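Local structure of solute-binding protein (Thermoactinomyces vulgaris, 2ZYO) at residues D83-G86 with E87-K91; V103-Q106 with F107-A111. The protein binds maltodextrins such as maltotetraose, and is probably the extracellular solute-binding component of a carbohydrate transport system. One frame throughout, in Å; residues are numbered along the deposited sequence.

Interaction 1: D83-G86 with E87-K91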
loop_
_atom_site.group_PDB
_atom_site.type_symbol
_atom_site.label_atom_id
_atom_site.label_comp_id
_atom_site.label_asym_id
_atom_site.label_seq_id
_atom_site.Cartn_x
_atom_site.Cartn_y
_atom_site.Cartn_z
ATOM N N ASP A 83 -0.492 -7.331 -0.837
ATOM C CA ASP A 83 -0.226 -7.897 0.491
ATOM C C ASP A 83 -0.868 -9.273 0.706
ATOM O O ASP A 83 -0.490 -10.001 1.625
ATOM C CB ASP A 83 -0.620 -6.918 1.606
ATOM C CG ASP A 83 -2.086 -6.539 1.565
ATOM O OD1 ASP A 83 -2.490 -5.823 0.626
ATOM O OD2 ASP A 83 -2.831 -6.943 2.484
ATOM N N ARG A 84 -1.816 -9.631 -0.157
ATOM C CA ARG A 84 -2.480 -10.937 -0.083
ATOM C C ARG A 84 -2.017 -11.887 -1.195
ATOM O O ARG A 84 -2.650 -12.918 -1.450
ATOM C CB ARG A 84 -4.009 -10.777 -0.094
ATOM C CG ARG A 84 -4.560 -9.809 0.962
ATOM C CD ARG A 84 -4.401 -10.330 2.382
ATOM N NE ARG A 84 -4.629 -9.274 3.369
ATOM C CZ ARG A 84 -4.693 -9.465 4.684
ATOM N NH1 ARG A 84 -4.550 -10.679 5.200
ATOM N NH2 ARG A 84 -4.904 -8.432 5.488
ATOM N N LEU A 85 -0.902 -11.543 -1.838
ATOM C CA LEU A 85 -0.327 -12.362 -2.907
ATOM C C LEU A 85 0.094 -13.747 -2.418
ATOM O O LEU A 85 -0.127 -14.743 -3.107
ATOM C CB LEU A 85 0.868 -11.649 -3.553
ATOM C CG LEU A 85 1.517 -12.273 -4.789
ATOM C CD1 LEU A 85 0.540 -12.303 -5.956
ATOM C CD2 LEU A 85 2.780 -11.516 -5.165
ATOM N N GLY A 86 0.695 -13.797 -1.229
ATOM C CA GLY A 86 1.170 -15.050 -0.643
ATOM C C GLY A 86 0.083 -16.092 -0.494
ATOM O O GLY A 86 0.279 -17.252 -0.859
ATOM N N GLU A 87 -1.062 -15.669 0.036
ATOM C CA GLU A 87 -2.243 -16.527 0.166
ATOM C C GLU A 87 -2.673 -17.084 -1.192
ATOM O O GLU A 87 -2.973 -18.270 -1.313
ATOM C CB GLU A 87 -3.400 -15.753 0.803
ATOM C CG GLU A 87 -3.231 -15.463 2.290
ATOM C CD GLU A 87 -4.071 -14.288 2.763
ATOM O OE1 GLU A 87 -5.293 -14.266 2.498
ATOM O OE2 GLU A 87 -3.503 -13.384 3.413
ATOM N N ALA A 88 -2.685 -16.221 -2.206
ATOM C CA ALA A 88 -3.103 -16.603 -3.554
ATOM C C ALA A 88 -2.144 -17.592 -4.213
ATOM O O ALA A 88 -2.578 -18.555 -4.847
ATOM C CB ALA A 88 -3.268 -15.364 -4.421
ATOM N N VAL A 89 -0.843 -17.350 -4.059
ATOM C CA VAL A 89 0.186 -18.189 -4.673
ATOM C C VAL A 89 0.229 -19.587 -4.048
ATOM O O VAL A 89 0.235 -20.592 -4.765
ATOM C CB VAL A 89 1.587 -17.516 -4.620
ATOM C CG1 VAL A 89 2.685 -18.488 -5.041
ATOM C CG2 VAL A 89 1.616 -16.277 -5.511
ATOM N N THR A 90 0.245 -19.641 -2.717
ATOM C CA THR A 90 0.324 -20.911 -1.987
ATOM C C THR A 90 -0.901 -21.805 -2.206
ATOM O O THR A 90 -0.787 -23.033 -2.179
ATOM C CB THR A 90 0.552 -20.694 -0.469
ATOM O OG1 THR A 90 -0.475 -19.850 0.063
ATOM C CG2 THR A 90 1.913 -20.055 -0.215
ATOM N N LYS A 91 -2.059 -21.185 -2.429
ATOM C CA LYS A 91 -3.313 -21.908 -2.675
ATOM C C LYS A 91 -3.519 -22.242 -4.156
ATOM O O LYS A 91 -4.515 -22.870 -4.530
ATOM C CB LYS A 91 -4.508 -21.113 -2.139
ATOM C CG LYS A 91 -4.517 -20.915 -0.625
ATOM C CD LYS A 91 -5.092 -22.111 0.117
ATOM C CE LYS A 91 -4.933 -21.949 1.623
ATOM N NZ LYS A 91 -5.670 -20.764 2.154
#
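Arg84 and Glu87 meet side by side over the first turn of helix 85-90, in a salt-bridge network that Asp83 completes and that borders the sugar pocket of this periplasmic-binding-protein fold. OE2 of Glu87 comes to the edge of the guanidinium, in its plane, at a long 3.4 Å from Arg84 NH1; the bond is weak though fairly straight, and the carboxylate is turned 78° from the guanidinium plane. The same oxygen lies 3.3 Å from Arg84 CD. Arg84 NE donates a weak, bent hydrogen bond of 3.1 Å to Asp83 OD2, part of a second salt bridge, so two carboxylates flank the arginine while its NH2 makes a weak hydrogen bond to O3 of a bound glucose unit. Were Glu87 an alanine, NH1 would probably lose this carboxylate mate and the guanidinium would be freer to turn beside the sugar. Arg84 occupies the N-cap position, and its chain bends at chi2 (-68°), which brings the guanidinium alongside Glu87. One turn on, Val89 N donates to Leu85 O at 2.9 Å, and CG2 of Val89 rests 4.1 Å from CG of Leu85; both of these side chains also touch Tyr122. Gly86 O, in the first turn, is gripped from opposite faces of its carbonyl plane by Thr90 at the helix's end, by Thr90 N at 3.0 Å and by Thr90 OG1 at 2.9 Å.

Interaction 2: V103-Q106 with F107-A111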
loop_
_atom_site.group_PDB
_atom_site.type_symbol
_atom_site.label_atom_id
_atom_site.label_comp_id
_atom_site.label_asym_id
_atom_site.label_seq_id
_atom_site.Cartn_x
_atom_site.Cartn_y
_atom_site.Cartn_z
ATOM N N VAL A 103 11.046 -5.955 -19.722
ATOM C CA VAL A 103 9.656 -5.646 -19.375
ATOM C C VAL A 103 9.544 -5.249 -17.900
ATOM O O VAL A 103 8.886 -4.259 -17.571
ATOM C CB VAL A 103 8.707 -6.832 -19.692
ATOM C CG1 VAL A 103 7.271 -6.494 -19.305
ATOM C CG2 VAL A 103 8.783 -7.208 -21.172
ATOM N N LYS A 104 10.191 -6.017 -17.021
ATOM C CA LYS A 104 10.250 -5.687 -15.596
ATOM C C LYS A 104 10.833 -4.294 -15.394
ATOM O O LYS A 104 10.334 -3.514 -14.580
ATOM C CB LYS A 104 11.101 -6.705 -14.829
ATOM C CG LYS A 104 10.438 -8.057 -14.600
ATOM C CD LYS A 104 11.268 -8.947 -13.672
ATOM C CE LYS A 104 11.312 -8.415 -12.238
ATOM N NZ LYS A 104 12.288 -9.166 -11.394
ATOM N N ASN A 105 11.882 -3.988 -16.159
ATOM C CA ASN A 105 12.595 -2.717 -16.041
ATOM C C ASN A 105 11.820 -1.488 -16.532
ATOM O O ASN A 105 12.304 -0.363 -16.416
ATOM C CB ASN A 105 13.965 -2.804 -16.719
ATOM C CG ASN A 105 14.962 -3.633 -15.922
ATOM O OD1 ASN A 105 14.807 -3.837 -14.714
ATOM N ND2 ASN A 105 16.002 -4.102 -16.596
ATOM N N GLN A 106 10.629 -1.707 -17.088
ATOM C CA GLN A 106 9.709 -0.610 -17.391
ATOM C C GLN A 106 9.201 0.004 -16.090
ATOM O O GLN A 106 8.772 1.158 -16.061
ATOM C CB GLN A 106 8.503 -1.105 -18.193
ATOM C CG GLN A 106 8.807 -1.661 -19.580
ATOM C CD GLN A 106 7.635 -2.439 -20.167
ATOM O OE1 GLN A 106 6.509 -2.377 -19.664
ATOM N NE2 GLN A 106 7.899 -3.177 -21.240
ATOM N N PHE A 107 9.262 -0.778 -15.015
ATOM C CA PHE A 107 8.611 -0.424 -13.763
ATOM C C PHE A 107 9.587 -0.226 -12.616
ATOM O O PHE A 107 10.697 -0.766 -12.625
ATOM C CB PHE A 107 7.583 -1.496 -13.386
ATOM C CG PHE A 107 6.591 -1.788 -14.473
ATOM C CD1 PHE A 107 5.509 -0.941 -14.687
ATOM C CD2 PHE A 107 6.744 -2.904 -15.291
ATOM C CE1 PHE A 107 4.590 -1.203 -15.699
ATOM C CE2 PHE A 107 5.832 -3.175 -16.304
ATOM C CZ PHE A 107 4.750 -2.322 -16.508
ATOM N N ASP A 108 9.146 0.553 -11.631
ATOM C CA ASP A 108 9.890 0.805 -10.403
ATOM C C ASP A 108 10.363 -0.508 -9.777
ATOM O O ASP A 108 9.581 -1.452 -9.633
ATOM C CB ASP A 108 9.004 1.591 -9.432
ATOM C CG ASP A 108 9.725 1.980 -8.159
ATOM O OD1 ASP A 108 10.275 3.100 -8.102
ATOM O OD2 ASP A 108 9.741 1.161 -7.215
ATOM N N ASP A 109 11.647 -0.559 -9.424
ATOM C CA ASP A 109 12.275 -1.776 -8.900
ATOM C C ASP A 109 11.597 -2.307 -7.636
ATOM O O ASP A 109 11.417 -3.516 -7.486
ATOM C CB ASP A 109 13.770 -1.546 -8.637
ATOM C CG ASP A 109 14.593 -1.430 -9.918
ATOM O OD1 ASP A 109 14.024 -1.486 -11.031
ATOM O OD2 ASP A 109 15.830 -1.283 -9.807
ATOM N N VAL A 110 11.219 -1.400 -6.739
ATOM C CA VAL A 110 10.589 -1.780 -5.472
ATOM C C VAL A 110 9.148 -2.267 -5.683
ATOM O O VAL A 110 8.698 -3.201 -5.013
ATOM C CB VAL A 110 10.659 -0.631 -4.429
ATOM C CG1 VAL A 110 10.086 -1.067 -3.094
ATOM C CG2 VAL A 110 12.100 -0.173 -4.244
ATOM N N ALA A 111 8.442 -1.650 -6.630
ATOM C CA ALA A 111 7.092 -2.083 -6.989
ATOM C C ALA A 111 7.097 -3.498 -7.570
ATOM O O ALA A 111 6.179 -4.283 -7.327
ATOM C CB ALA A 111 6.464 -1.106 -7.973
#
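With chi1 of -64° in Gln106 and -53° in Phe107, each CG stands anti to its own carbonyl carbon, and the two neighbouring side chains run side by side at the end of a type I beta turn, Lys104 to Phe107, that leads out of helix 101-104. CB of Gln106 sits over one face of the Phe107 ring, 4.0 Å from its centroid, a CH-pi contact displaced toward the rim. Further along, Gln106 OE1 approaches Phe107 CE2 to 3.5 Å, the amide plane inclined 48° to the ring. Val103 O comes obliquely to the ring at Phe107 CD2, 3.4 Å away. The turn is closed by Phe107 N, which donates to Lys104 O at 3.0 Å. The buried ring continues inward against Leu124 and Pro125 of strand 120-136 and against Met112, joining the turn to the sheet and to the following helix. That next helix, 109-114, is N-capped by Asp108. Asp108 OD2 receives a weak bond from Val110 N and, on its anti lone pair, a straighter one of 3.2 Å from Ala111 N.

How the interactions relate
Interactions 1 and 2 follow one another along the chain, residues 83-91 and then 103-111, both within the part of the chain that belongs to the solute-binding family. Their centres are 21 Å apart and their nearest atoms about 8 Å, so they do not touch. What they share is strand 120-136: interaction 1 packs on it at Tyr122, and interaction 2 reaches the adjacent Leu121 through Lys104. Their relation to the ligand differs. Interaction 1 holds Arg84 of the glycan pocket, whose side chain comes to about 3 Å from a bound glucose unit, whereas interaction 2 contributes no pocket residue and joins two helices to the sheet.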